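Local coordinates for putative retaining b-glycosidase (Saccharophagus degradans, PDB 5A95), which probably hydrolyses beta-1,4 linkages in mixed-linkage beta-glucans as a retaining family 5 glycoside hydrolase, at residues H254-K259 with I304-D309; T290-V295 with Y327-F332; P37-V42 with R174-P179; G115-L120 with W168-F173. The protein carries 1 engineered substitution. One frame throughout, in Å; residues are numbered along the deposited sequence.

Contact 1 (H254-K259 with I304-D309)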
# COMPACT_ATOMS: atom_id res chain seq x y z
N HIS A 254 -28.33 2.63 -6.13
CA HIS A 254 -28.63 1.21 -6.33
C HIS A 254 -29.90 0.83 -5.57
O HIS A 254 -29.84 0.20 -4.49
CB HIS A 254 -27.46 0.34 -5.89
CG HIS A 254 -26.28 0.43 -6.82
ND1 HIS A 254 -25.14 -0.33 -6.64
CD2 HIS A 254 -26.06 1.17 -7.93
CE1 HIS A 254 -24.28 -0.06 -7.59
NE2 HIS A 254 -24.83 0.82 -8.41
N PRO A 255 -31.04 1.26 -6.09
CA PRO A 255 -32.27 1.12 -5.33
C PRO A 255 -32.93 -0.26 -5.50
O PRO A 255 -34.04 -0.39 -6.07
CB PRO A 255 -33.13 2.22 -5.90
CG PRO A 255 -32.74 2.26 -7.36
CD PRO A 255 -31.26 2.03 -7.33
N TYR A 256 -32.29 -1.30 -4.98
CA TYR A 256 -32.91 -2.60 -4.94
C TYR A 256 -34.19 -2.57 -4.07
O TYR A 256 -34.32 -1.69 -3.20
CB TYR A 256 -31.90 -3.61 -4.46
CG TYR A 256 -30.89 -4.04 -5.51
CD1 TYR A 256 -31.30 -4.65 -6.69
CD2 TYR A 256 -29.53 -3.92 -5.29
CE1 TYR A 256 -30.39 -5.10 -7.62
CE2 TYR A 256 -28.61 -4.40 -6.21
CZ TYR A 256 -29.04 -4.97 -7.38
OH TYR A 256 -28.10 -5.44 -8.28
N PRO A 257 -35.09 -3.55 -4.27
CA PRO A 257 -36.41 -3.42 -3.67
C PRO A 257 -36.49 -3.36 -2.16
O PRO A 257 -37.39 -2.71 -1.61
CB PRO A 257 -37.18 -4.68 -4.18
CG PRO A 257 -36.13 -5.61 -4.70
CD PRO A 257 -35.04 -4.68 -5.22
N GLN A 258 -35.55 -4.02 -1.47
CA GLN A 258 -35.59 -4.11 -0.01
C GLN A 258 -34.66 -3.10 0.66
O GLN A 258 -34.55 -3.10 1.88
CB GLN A 258 -35.30 -5.52 0.48
CG GLN A 258 -36.29 -6.54 -0.07
CD GLN A 258 -35.89 -7.95 0.25
OE1 GLN A 258 -34.91 -8.47 -0.30
NE2 GLN A 258 -36.63 -8.59 1.14
N LYS A 259 -34.05 -2.18 -0.10
CA LYS A 259 -33.29 -1.12 0.52
C LYS A 259 -34.17 -0.19 1.36
O LYS A 259 -33.85 0.12 2.50
CB LYS A 259 -32.50 -0.31 -0.50
CG LYS A 259 -31.43 -1.11 -1.24
CD LYS A 259 -30.37 -1.78 -0.35
CE LYS A 259 -29.46 -0.81 0.36
NZ LYS A 259 -28.34 -1.51 1.05
N ILE A 304 -31.70 -11.08 0.17
CA ILE A 304 -31.87 -9.66 0.52
C ILE A 304 -30.65 -8.95 -0.09
O ILE A 304 -29.54 -9.46 0.02
CB ILE A 304 -31.93 -9.48 2.05
CG1 ILE A 304 -33.16 -10.20 2.64
CG2 ILE A 304 -31.96 -8.02 2.46
CD1 ILE A 304 -33.11 -10.42 4.15
N PRO A 305 -30.85 -7.78 -0.74
CA PRO A 305 -32.05 -6.97 -0.78
C PRO A 305 -32.83 -7.01 -2.09
O PRO A 305 -33.50 -6.02 -2.44
CB PRO A 305 -31.49 -5.56 -0.56
CG PRO A 305 -30.25 -5.57 -1.39
CD PRO A 305 -29.68 -6.98 -1.18
N VAL A 306 -32.77 -8.11 -2.84
CA VAL A 306 -33.34 -8.17 -4.18
C VAL A 306 -34.65 -8.97 -4.29
O VAL A 306 -35.16 -9.14 -5.40
CB VAL A 306 -32.33 -8.71 -5.23
CG1 VAL A 306 -31.06 -7.86 -5.19
CG2 VAL A 306 -31.99 -10.18 -5.04
N LYS A 307 -35.21 -9.39 -3.16
CA LYS A 307 -36.44 -10.18 -3.19
C LYS A 307 -37.66 -9.29 -3.29
O LYS A 307 -37.75 -8.30 -2.58
CB LYS A 307 -36.57 -11.04 -1.92
CG LYS A 307 -35.47 -12.06 -1.69
CD LYS A 307 -35.76 -12.85 -0.41
CE LYS A 307 -34.84 -14.03 -0.24
NZ LYS A 307 -35.24 -14.77 0.98
N ASP A 308 -38.60 -9.66 -4.15
CA ASP A 308 -39.83 -8.89 -4.33
C ASP A 308 -40.85 -9.73 -5.06
O ASP A 308 -40.49 -10.63 -5.82
CB ASP A 308 -39.57 -7.60 -5.11
CG ASP A 308 -40.73 -6.62 -5.02
OD1 ASP A 308 -40.86 -5.98 -3.96
OD2 ASP A 308 -41.49 -6.51 -6.01
N ASP A 309 -42.12 -9.40 -4.87
CA ASP A 309 -43.21 -10.07 -5.59
C ASP A 309 -43.46 -9.59 -7.02
O ASP A 309 -44.28 -10.17 -7.75
CB ASP A 309 -44.53 -10.05 -4.78
CG ASP A 309 -45.11 -8.68 -4.55
OD1 ASP A 309 -44.73 -7.71 -5.24
OD2 ASP A 309 -46.03 -8.57 -3.70
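Gln-258 reaches across to Pro-305 and Lys-307 with its whole length. Its CB rests against the proline, 3.5 Å from Pro-305 O, and the same carbonyl accepts a hydrogen bond from Gln-258 N (3.0 Å). CG is turned beside the backbone N (chi1 -59°), which sends the extended chain across the 304-309 loop: CG and then CD pass 3.4 Å from Lys-307 O. At the tip OE1 accepts from Lys-307 N at 3.0 Å, with the N-H well above the amide plane of the glutamine, 59° out of it, and Ile-304 CG1 packs nearby. NE2 lies alongside Lys-307 CB. Next to this pairing, Pro-257 leans its ring on the Val-306 backbone and the Asp-308 CB, while Val-306 CG1 stands over one face of the Tyr-256 ring, 3.7 Å from its centroid, a CH-pi contact. The Tyr-256 hydroxyl is itself bonded to the engineered Gln-291. A cis peptide bond precedes Pro-305. Val-306 also touches a bound glucose, so the residue packing on the tyrosine also belongs to the glycan pocket. With one backbone bond and one side-chain bond linking two irregular loops, the chemistry implies a pocket wall held by a few directed polar contacts and a tyrosine face.

Contact 2 (T290-V295 with Y327-F332). Engineered in segment 290-295: Gln-291 (natural residue Glu). With BGC (beta-D-glucopyranose), chain D.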
# COMPACT_ATOMS: atom_id res chain seq x y z
N THR A 290 -27.40 2.58 -11.43
CA THR A 290 -26.58 1.63 -12.17
C THR A 290 -26.74 0.16 -11.78
O THR A 290 -26.21 -0.70 -12.47
CB THR A 290 -25.10 2.03 -12.14
OG1 THR A 290 -24.72 2.32 -10.80
CG2 THR A 290 -24.81 3.19 -13.05
N GLN A 291 -27.48 -0.09 -10.71
CA GLN A 291 -28.00 -1.42 -10.39
C GLN A 291 -29.36 -1.24 -9.80
O GLN A 291 -29.61 -0.37 -8.96
CB GLN A 291 -27.11 -2.19 -9.41
CG GLN A 291 -25.77 -2.49 -10.02
CD GLN A 291 -24.87 -3.38 -9.20
OE1 GLN A 291 -23.67 -3.38 -9.42
NE2 GLN A 291 -25.43 -4.20 -8.36
N LEU A 292 -30.26 -2.09 -10.25
CA LEU A 292 -31.63 -2.22 -9.77
C LEU A 292 -32.14 -3.55 -10.31
O LEU A 292 -31.58 -4.09 -11.25
CB LEU A 292 -32.52 -1.05 -10.20
CG LEU A 292 -32.91 -0.96 -11.67
CD1 LEU A 292 -34.19 -0.16 -11.87
CD2 LEU A 292 -31.80 -0.36 -12.51
N GLY A 293 -33.24 -4.03 -9.77
CA GLY A 293 -33.86 -5.27 -10.23
C GLY A 293 -34.35 -6.12 -9.09
O GLY A 293 -34.14 -5.78 -7.94
N TRP A 294 -34.99 -7.24 -9.42
CA TRP A 294 -35.52 -8.12 -8.40
C TRP A 294 -35.66 -9.54 -8.91
O TRP A 294 -35.63 -9.79 -10.10
CB TRP A 294 -36.90 -7.66 -7.89
CG TRP A 294 -38.05 -8.10 -8.77
CD1 TRP A 294 -38.84 -9.23 -8.59
CD2 TRP A 294 -38.55 -7.49 -9.98
NE1 TRP A 294 -39.78 -9.32 -9.59
CE2 TRP A 294 -39.63 -8.27 -10.45
CE3 TRP A 294 -38.20 -6.33 -10.70
CZ2 TRP A 294 -40.35 -7.93 -11.60
CZ3 TRP A 294 -38.92 -6.01 -11.83
CH2 TRP A 294 -39.99 -6.80 -12.27
N VAL A 295 -35.82 -10.44 -7.95
CA VAL A 295 -36.29 -11.79 -8.21
C VAL A 295 -37.32 -12.15 -7.14
O VAL A 295 -37.29 -11.66 -6.03
CB VAL A 295 -35.12 -12.80 -8.26
CG1 VAL A 295 -34.37 -12.86 -6.93
CG2 VAL A 295 -35.57 -14.22 -8.69
N TYR A 327 -30.79 4.53 -15.93
CA TYR A 327 -30.68 3.24 -15.26
C TYR A 327 -30.04 2.15 -16.11
O TYR A 327 -30.17 2.13 -17.32
CB TYR A 327 -32.05 2.75 -14.76
CG TYR A 327 -33.09 2.62 -15.83
CD1 TYR A 327 -33.23 1.46 -16.57
CD2 TYR A 327 -33.92 3.68 -16.15
CE1 TYR A 327 -34.19 1.34 -17.56
CE2 TYR A 327 -34.88 3.58 -17.13
CZ TYR A 327 -35.01 2.41 -17.84
OH TYR A 327 -35.97 2.29 -18.85
N THR A 328 -29.39 1.22 -15.41
CA THR A 328 -28.92 -0.02 -16.00
C THR A 328 -29.28 -1.18 -15.07
O THR A 328 -28.76 -1.31 -13.97
CB THR A 328 -27.42 -0.03 -16.29
OG1 THR A 328 -26.65 0.33 -15.15
CG2 THR A 328 -27.07 0.92 -17.42
N VAL A 329 -30.18 -2.05 -15.54
CA VAL A 329 -30.70 -3.14 -14.74
C VAL A 329 -29.58 -4.17 -14.48
O VAL A 329 -28.72 -4.41 -15.35
CB VAL A 329 -31.85 -3.84 -15.49
CG1 VAL A 329 -32.46 -4.99 -14.69
CG2 VAL A 329 -32.94 -2.84 -15.84
N TRP A 330 -29.61 -4.78 -13.30
CA TRP A 330 -28.70 -5.87 -12.94
C TRP A 330 -29.51 -7.18 -12.94
O TRP A 330 -30.48 -7.26 -12.19
CB TRP A 330 -28.09 -5.61 -11.53
CG TRP A 330 -27.13 -6.69 -11.08
CD1 TRP A 330 -27.45 -7.88 -10.50
CD2 TRP A 330 -25.72 -6.71 -11.28
NE1 TRP A 330 -26.32 -8.62 -10.27
CE2 TRP A 330 -25.24 -7.93 -10.75
CE3 TRP A 330 -24.81 -5.81 -11.84
CZ2 TRP A 330 -23.89 -8.28 -10.78
CZ3 TRP A 330 -23.48 -6.15 -11.87
CH2 TRP A 330 -23.01 -7.37 -11.32
N VAL A 331 -29.14 -8.21 -13.71
CA VAL A 331 -28.00 -8.25 -14.65
C VAL A 331 -28.40 -9.13 -15.84
O VAL A 331 -29.12 -10.12 -15.66
CB VAL A 331 -26.73 -8.80 -13.96
CG1 VAL A 331 -26.97 -10.15 -13.33
CG2 VAL A 331 -25.54 -8.84 -14.91
N PHE A 332 -27.94 -8.78 -17.04
CA PHE A 332 -28.24 -9.53 -18.24
C PHE A 332 -27.23 -10.66 -18.37
O PHE A 332 -26.27 -10.59 -19.11
CB PHE A 332 -28.24 -8.60 -19.45
CG PHE A 332 -28.87 -9.21 -20.66
CD1 PHE A 332 -30.25 -9.11 -20.84
CD2 PHE A 332 -28.12 -9.83 -21.65
CE1 PHE A 332 -30.85 -9.63 -21.97
CE2 PHE A 332 -28.73 -10.35 -22.79
CZ PHE A 332 -30.10 -10.26 -22.93
C2 BGC D . -23.40 -6.38 -6.14
C3 BGC D . -23.47 -7.40 -7.27
C4 BGC D . -24.34 -8.59 -6.82
C5 BGC D . -25.69 -8.09 -6.36
C6 BGC D . -26.61 -9.21 -5.92
C1 BGC D . -24.74 -6.09 -5.46
O1 BGC D . -24.59 -5.56 -4.17
O2 BGC D . -22.77 -5.14 -6.64
O3 BGC D . -22.10 -7.75 -7.64
O4 BGC D . -24.54 -9.62 -7.80
O5 BGC D . -25.45 -7.28 -5.21
O6 BGC D . -27.74 -8.57 -5.34
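The sugar-binding cleft at the C-terminal end of the barrel strands is bordered here by the segment that follows strand 287-289 and by the end of strand 326-329. Thr-328 OG1 donates to Thr-290 O at 2.9 Å from above the carbonyl plane; Asn-72 reaches the same oxygen. Further along, Trp-330 N meets Leu-292 O at 2.9 Å in an almost straight bond (174°). Leu-292 CD2 packs on Tyr-327 CB, 3.8 Å away. Gln-291, an engineered replacement of the natural Glu, lays its amide alongside the Trp-330 indole, the planes 19° apart, with CD 3.6 Å from CE3. CG of Trp-330 stands opposite its backbone N (chi1 -180°), which brings the ring beneath both the amide and the glucose: NE2 of Gln-291 and C3 of the sugar lie over one face, and Val-331 CB over the other. The peptide bond between Trp-330 and Val-331 is cis, as is usual after the last strand in this family. NE2 of Gln-291 bonds weakly to glucose O2 (3.3 Å). Tyr-256 and Arg-103 grip the two amide atoms, and Ser-337 O takes Trp-330 NE1, which probably fixes the amide's rotation beside the sugar and the indole's beneath both.

Contact 3 (P37-V42 with R174-P179). Unlike the reference sequence in segment 174-179: Gln-176 (reference Lys). With MG (magnesium ion), chain G.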
# COMPACT_ATOMS: atom_id res chain seq x y z
N PRO A 37 2.22 2.79 -23.42
CA PRO A 37 0.88 2.45 -23.88
C PRO A 37 0.39 3.33 -25.03
O PRO A 37 0.88 4.45 -25.21
CB PRO A 37 0.02 2.69 -22.63
CG PRO A 37 0.74 3.75 -21.87
CD PRO A 37 2.21 3.42 -22.09
N SER A 38 -0.59 2.82 -25.78
CA SER A 38 -1.20 3.54 -26.88
C SER A 38 -2.66 3.86 -26.61
O SER A 38 -3.31 3.27 -25.76
CB SER A 38 -1.10 2.72 -28.17
OG SER A 38 0.24 2.43 -28.48
N GLN A 39 -3.18 4.83 -27.34
CA GLN A 39 -4.56 5.27 -27.22
C GLN A 39 -5.43 4.60 -28.28
O GLN A 39 -4.97 4.31 -29.38
CB GLN A 39 -4.65 6.78 -27.32
CG GLN A 39 -3.82 7.46 -26.24
CD GLN A 39 -4.04 8.95 -26.21
OE1 GLN A 39 -3.53 9.66 -27.07
NE2 GLN A 39 -4.85 9.43 -25.29
N PHE A 40 -6.68 4.39 -27.94
CA PHE A 40 -7.66 3.85 -28.85
C PHE A 40 -7.77 4.71 -30.12
O PHE A 40 -7.80 5.93 -30.04
CB PHE A 40 -9.03 3.78 -28.16
CG PHE A 40 -10.08 3.06 -28.98
CD1 PHE A 40 -10.81 3.75 -29.94
CD2 PHE A 40 -10.31 1.70 -28.80
CE1 PHE A 40 -11.75 3.08 -30.71
CE2 PHE A 40 -11.26 1.04 -29.55
CZ PHE A 40 -11.97 1.73 -30.53
N ASP A 41 -7.84 4.05 -31.27
CA ASP A 41 -7.86 4.75 -32.56
C ASP A 41 -9.24 5.34 -32.81
O ASP A 41 -10.14 4.64 -33.25
CB ASP A 41 -7.48 3.78 -33.69
CG ASP A 41 -7.50 4.43 -35.05
OD1 ASP A 41 -7.69 5.67 -35.12
OD2 ASP A 41 -7.34 3.68 -36.03
N VAL A 42 -9.40 6.62 -32.50
CA VAL A 42 -10.69 7.30 -32.63
C VAL A 42 -11.20 7.35 -34.07
O VAL A 42 -12.40 7.47 -34.29
CB VAL A 42 -10.66 8.73 -32.02
CG1 VAL A 42 -10.23 8.68 -30.54
CG2 VAL A 42 -9.77 9.66 -32.82
N ARG A 174 -6.40 5.58 -22.45
CA ARG A 174 -6.72 4.77 -23.59
C ARG A 174 -7.93 5.27 -24.35
O ARG A 174 -7.96 5.20 -25.58
CB ARG A 174 -6.94 3.31 -23.21
CG ARG A 174 -6.95 2.35 -24.40
CD ARG A 174 -7.00 0.92 -23.91
NE ARG A 174 -6.86 -0.11 -24.92
CZ ARG A 174 -5.80 -0.92 -25.04
NH1 ARG A 174 -4.70 -0.73 -24.33
NH2 ARG A 174 -5.84 -1.93 -25.88
N TYR A 175 -8.94 5.75 -23.63
CA TYR A 175 -10.21 6.11 -24.26
C TYR A 175 -10.42 7.63 -24.37
O TYR A 175 -11.54 8.10 -24.52
CB TYR A 175 -11.38 5.39 -23.59
CG TYR A 175 -11.19 3.90 -23.65
CD1 TYR A 175 -11.12 3.24 -24.89
CD2 TYR A 175 -10.99 3.15 -22.50
CE1 TYR A 175 -10.87 1.89 -24.96
CE2 TYR A 175 -10.73 1.80 -22.57
CZ TYR A 175 -10.66 1.17 -23.80
OH TYR A 175 -10.37 -0.18 -23.81
N GLN A 176 -9.32 8.39 -24.40
CA GLN A 176 -9.44 9.82 -24.58
C GLN A 176 -10.20 10.11 -25.89
O GLN A 176 -9.91 9.50 -26.91
CB GLN A 176 -8.07 10.48 -24.63
CG GLN A 176 -8.15 11.99 -24.60
CD GLN A 176 -6.80 12.68 -24.65
OE1 GLN A 176 -5.76 12.06 -24.53
NE2 GLN A 176 -6.84 13.99 -24.78
N ASN A 177 -11.17 11.01 -25.81
CA ASN A 177 -11.87 11.48 -27.03
C ASN A 177 -12.68 10.35 -27.71
O ASN A 177 -12.83 10.35 -28.92
CB ASN A 177 -10.85 12.11 -28.00
CG ASN A 177 -11.49 12.86 -29.18
OD1 ASN A 177 -12.51 13.50 -29.04
ND2 ASN A 177 -10.86 12.75 -30.36
N VAL A 178 -13.21 9.42 -26.93
CA VAL A 178 -14.05 8.32 -27.42
C VAL A 178 -15.48 8.53 -26.90
O VAL A 178 -15.77 8.34 -25.70
CB VAL A 178 -13.52 6.94 -26.99
CG1 VAL A 178 -14.45 5.82 -27.41
CG2 VAL A 178 -12.13 6.67 -27.56
N PRO A 179 -16.41 8.93 -27.78
CA PRO A 179 -17.77 9.22 -27.30
C PRO A 179 -18.50 8.00 -26.74
O PRO A 179 -19.33 8.12 -25.85
CB PRO A 179 -18.49 9.73 -28.56
CG PRO A 179 -17.67 9.22 -29.69
CD PRO A 179 -16.26 9.24 -29.22
MG MG G . -15.53 9.15 -23.58
O HOH W 1 -3.56 1.82 -23.41
O HOH W 2 -7.86 7.95 -27.92
O HOH W 3 -13.76 7.91 -22.83
O HOH W 4 -13.86 10.86 -24.17
O HOH W 5 -16.62 11.13 -22.89
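Phe-40 and Gln-39 dock on the residues where helix 161-174 ends. Phe-40 N donates to Arg-174 O at 2.8 Å, and its side chain, with CG opposite the backbone N (chi1 -172°), drops its ring between Tyr-175 and Val-178: CD2 reaches the edge of the tyrosine ring, 3.9 Å from CE1, and CD1 comes within 4.0 Å of Val-178 CG2. Val-42 CG1 continues this apolar patch, touching Val-178 CG2 and Asn-177 O. On the outer side Gln-39, extended beyond CG, sends NE2 to OE1 of Gln-176, a residue that differs from the reference sequence. This bond is 2.9 Å long; the acceptor lies in the Gln-39 amide plane, and the two amides are turned 54° apart. Arg-174, fully extended to NE, takes a water shared with Ser-38 O and forms a salt bridge with Asp-124. Asn-177 adopts a positive phi in the type II turn from Tyr-175 to Val-178, and Val-178 O binds magnesium at 2.3 Å, with Val-181 O completing the protein ligands. The N-terminal loop thus covers the end of helix 161-174 and the turn into strand 181-185, while Phe-40, Arg-174 and Tyr-175 all lean on helix 116-133.

Contact 4 (G115-L120 with W168-F173)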
# COMPACT_ATOMS: atom_id res chain seq x y z
N GLY A 115 -5.00 -9.54 -16.54
CA GLY A 115 -3.97 -8.54 -16.64
C GLY A 115 -4.46 -7.30 -17.36
O GLY A 115 -5.29 -7.41 -18.28
N PRO A 116 -3.98 -6.11 -16.97
CA PRO A 116 -4.41 -4.89 -17.63
C PRO A 116 -4.36 -4.89 -19.15
O PRO A 116 -5.31 -4.47 -19.78
CB PRO A 116 -3.48 -3.82 -17.02
CG PRO A 116 -3.25 -4.33 -15.65
CD PRO A 116 -3.12 -5.83 -15.80
N ASP A 117 -3.25 -5.35 -19.72
CA ASP A 117 -3.08 -5.23 -21.15
C ASP A 117 -4.16 -6.02 -21.89
O ASP A 117 -4.77 -5.53 -22.84
CB ASP A 117 -1.70 -5.75 -21.63
CG ASP A 117 -0.53 -4.89 -21.17
OD1 ASP A 117 -0.73 -3.83 -20.56
OD2 ASP A 117 0.61 -5.32 -21.48
N VAL A 118 -4.38 -7.25 -21.45
CA VAL A 118 -5.38 -8.10 -22.06
C VAL A 118 -6.80 -7.59 -21.78
O VAL A 118 -7.68 -7.60 -22.66
CB VAL A 118 -5.20 -9.55 -21.58
CG1 VAL A 118 -6.40 -10.43 -21.91
CG2 VAL A 118 -3.94 -10.13 -22.22
N TYR A 119 -7.07 -7.19 -20.54
CA TYR A 119 -8.40 -6.70 -20.22
C TYR A 119 -8.75 -5.48 -21.09
O TYR A 119 -9.86 -5.39 -21.65
CB TYR A 119 -8.54 -6.41 -18.71
CG TYR A 119 -9.95 -6.57 -18.17
CD1 TYR A 119 -11.01 -5.83 -18.68
CD2 TYR A 119 -10.24 -7.47 -17.16
CE1 TYR A 119 -12.30 -5.99 -18.22
CE2 TYR A 119 -11.54 -7.66 -16.69
CZ TYR A 119 -12.57 -6.90 -17.21
OH TYR A 119 -13.85 -7.06 -16.74
N LEU A 120 -7.80 -4.55 -21.21
CA LEU A 120 -8.04 -3.38 -22.05
C LEU A 120 -8.30 -3.77 -23.51
O LEU A 120 -9.12 -3.17 -24.18
CB LEU A 120 -6.88 -2.40 -21.95
CG LEU A 120 -6.74 -1.72 -20.59
CD1 LEU A 120 -5.36 -1.10 -20.47
CD2 LEU A 120 -7.83 -0.67 -20.38
N TRP A 168 -7.96 3.76 -13.35
CA TRP A 168 -8.56 4.94 -13.95
C TRP A 168 -7.55 5.72 -14.82
O TRP A 168 -7.93 6.27 -15.86
CB TRP A 168 -9.24 5.82 -12.90
CG TRP A 168 -10.51 5.20 -12.41
CD1 TRP A 168 -10.79 4.78 -11.14
CD2 TRP A 168 -11.65 4.83 -13.21
NE1 TRP A 168 -12.03 4.21 -11.10
CE2 TRP A 168 -12.59 4.23 -12.36
CE3 TRP A 168 -11.95 4.96 -14.58
CZ2 TRP A 168 -13.79 3.75 -12.81
CZ3 TRP A 168 -13.15 4.47 -15.02
CH2 TRP A 168 -14.05 3.88 -14.14
N ARG A 169 -6.28 5.77 -14.42
CA ARG A 169 -5.25 6.39 -15.26
C ARG A 169 -5.18 5.70 -16.62
O ARG A 169 -5.19 6.36 -17.69
CB ARG A 169 -3.90 6.34 -14.53
CG ARG A 169 -2.72 6.95 -15.29
CD ARG A 169 -2.06 5.95 -16.26
NE ARG A 169 -0.88 6.52 -16.88
CZ ARG A 169 0.32 6.55 -16.32
NH1 ARG A 169 0.52 6.03 -15.13
NH2 ARG A 169 1.35 7.11 -16.96
N ARG A 170 -5.14 4.38 -16.62
CA ARG A 170 -5.00 3.62 -17.85
C ARG A 170 -6.22 3.78 -18.75
O ARG A 170 -6.11 3.92 -19.97
CB ARG A 170 -4.79 2.14 -17.57
CG ARG A 170 -3.43 1.77 -17.01
CD ARG A 170 -3.47 0.31 -16.60
NE ARG A 170 -2.29 -0.24 -15.95
CZ ARG A 170 -1.29 -0.83 -16.60
NH1 ARG A 170 -1.24 -0.90 -17.91
NH2 ARG A 170 -0.31 -1.37 -15.90
N ILE A 171 -7.40 3.67 -18.16
CA ILE A 171 -8.65 3.80 -18.87
C ILE A 171 -8.76 5.17 -19.51
O ILE A 171 -9.14 5.30 -20.68
CB ILE A 171 -9.84 3.51 -17.91
CG1 ILE A 171 -9.92 2.04 -17.49
CG2 ILE A 171 -11.15 4.02 -18.49
CD1 ILE A 171 -10.40 1.09 -18.58
N THR A 172 -8.50 6.20 -18.72
CA THR A 172 -8.71 7.54 -19.20
C THR A 172 -7.78 7.87 -20.35
O THR A 172 -8.18 8.51 -21.33
CB THR A 172 -8.60 8.58 -18.07
OG1 THR A 172 -9.48 8.23 -16.99
CG2 THR A 172 -9.00 9.95 -18.54
N PHE A 173 -6.54 7.42 -20.25
CA PHE A 173 -5.60 7.60 -21.35
C PHE A 173 -6.05 6.84 -22.60
O PHE A 173 -6.10 7.38 -23.70
CB PHE A 173 -4.21 7.11 -20.95
CG PHE A 173 -3.18 7.16 -22.05
CD1 PHE A 173 -2.61 8.34 -22.46
CD2 PHE A 173 -2.77 5.99 -22.66
CE1 PHE A 173 -1.65 8.35 -23.44
CE2 PHE A 173 -1.82 6.00 -23.66
CZ PHE A 173 -1.26 7.19 -24.04
O HOH W 6 0.92 -2.91 -18.48
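Residues 116-120 of helix 116-133 and 168-173 of helix 161-174 run in broadly the same direction, with a signed crossing angle of -40°, and the axes of these short segments approach to 11.7 Å, so the helices meet through side chains, with Arg-170 reaching farthest. Its chain is extended from CG to NE, and chi1 of -72° places CG opposite the carbonyl carbon, letting the guanidinium reach the first turn of the partner helix. There the ring of Pro-116 covers one face of the group: CB sits 3.7 Å from CZ, over the centre of the plane. Asp-117 OD1 lies 4.0 Å from Arg-170 NH1, a long salt bridge with the carboxylate and guanidinium planes 64° apart. A water in the guanidinium plane closes the gap, donating to Asp-117 OD1 (2.8 Å) and accepting from NH1. Asp-166, one turn earlier, forms a salt bridge with NE, so the arginine is held by Asp-166 at NE, by the water at its edge and by Pro-116 over one face. Deeper in, Leu-120 CD2 meets Ile-171 CD1 at 3.6 Å, and Ile-171 also touches Tyr-184 on strand 181-185. Gly-115, with positive phi, is the N-cap that separates helix 108-114 from helix 116-133. The pair is the packing of neighbouring outer helices in a (beta/alpha)8 barrel, the fold of family 5: a buried aliphatic contact near the strands, a polar one toward solvent.

From the N terminus, the 37-42 loop is met first; contact 3 joins it to the end of helix 161-174 and so closes a loop of 131 residues. Contact 4, closing 47, falls wholly within that loop, between helices 116-133 and 161-174, and the two touch through Gln-39 and Phe-173. Both lie on the opposite side of the chain's centre from contacts 1 and 2, whose centres are about 25 to 37 Å away from theirs. Contact 1 closes 44 residues; 290-295 falls within them while its partner 327-332 lies beyond, so contact 2, closing 31, crosses it. Side by side, bonded through His-254 and Thr-290, they tie the ends of the last barrel strands and their loops round the glucan site.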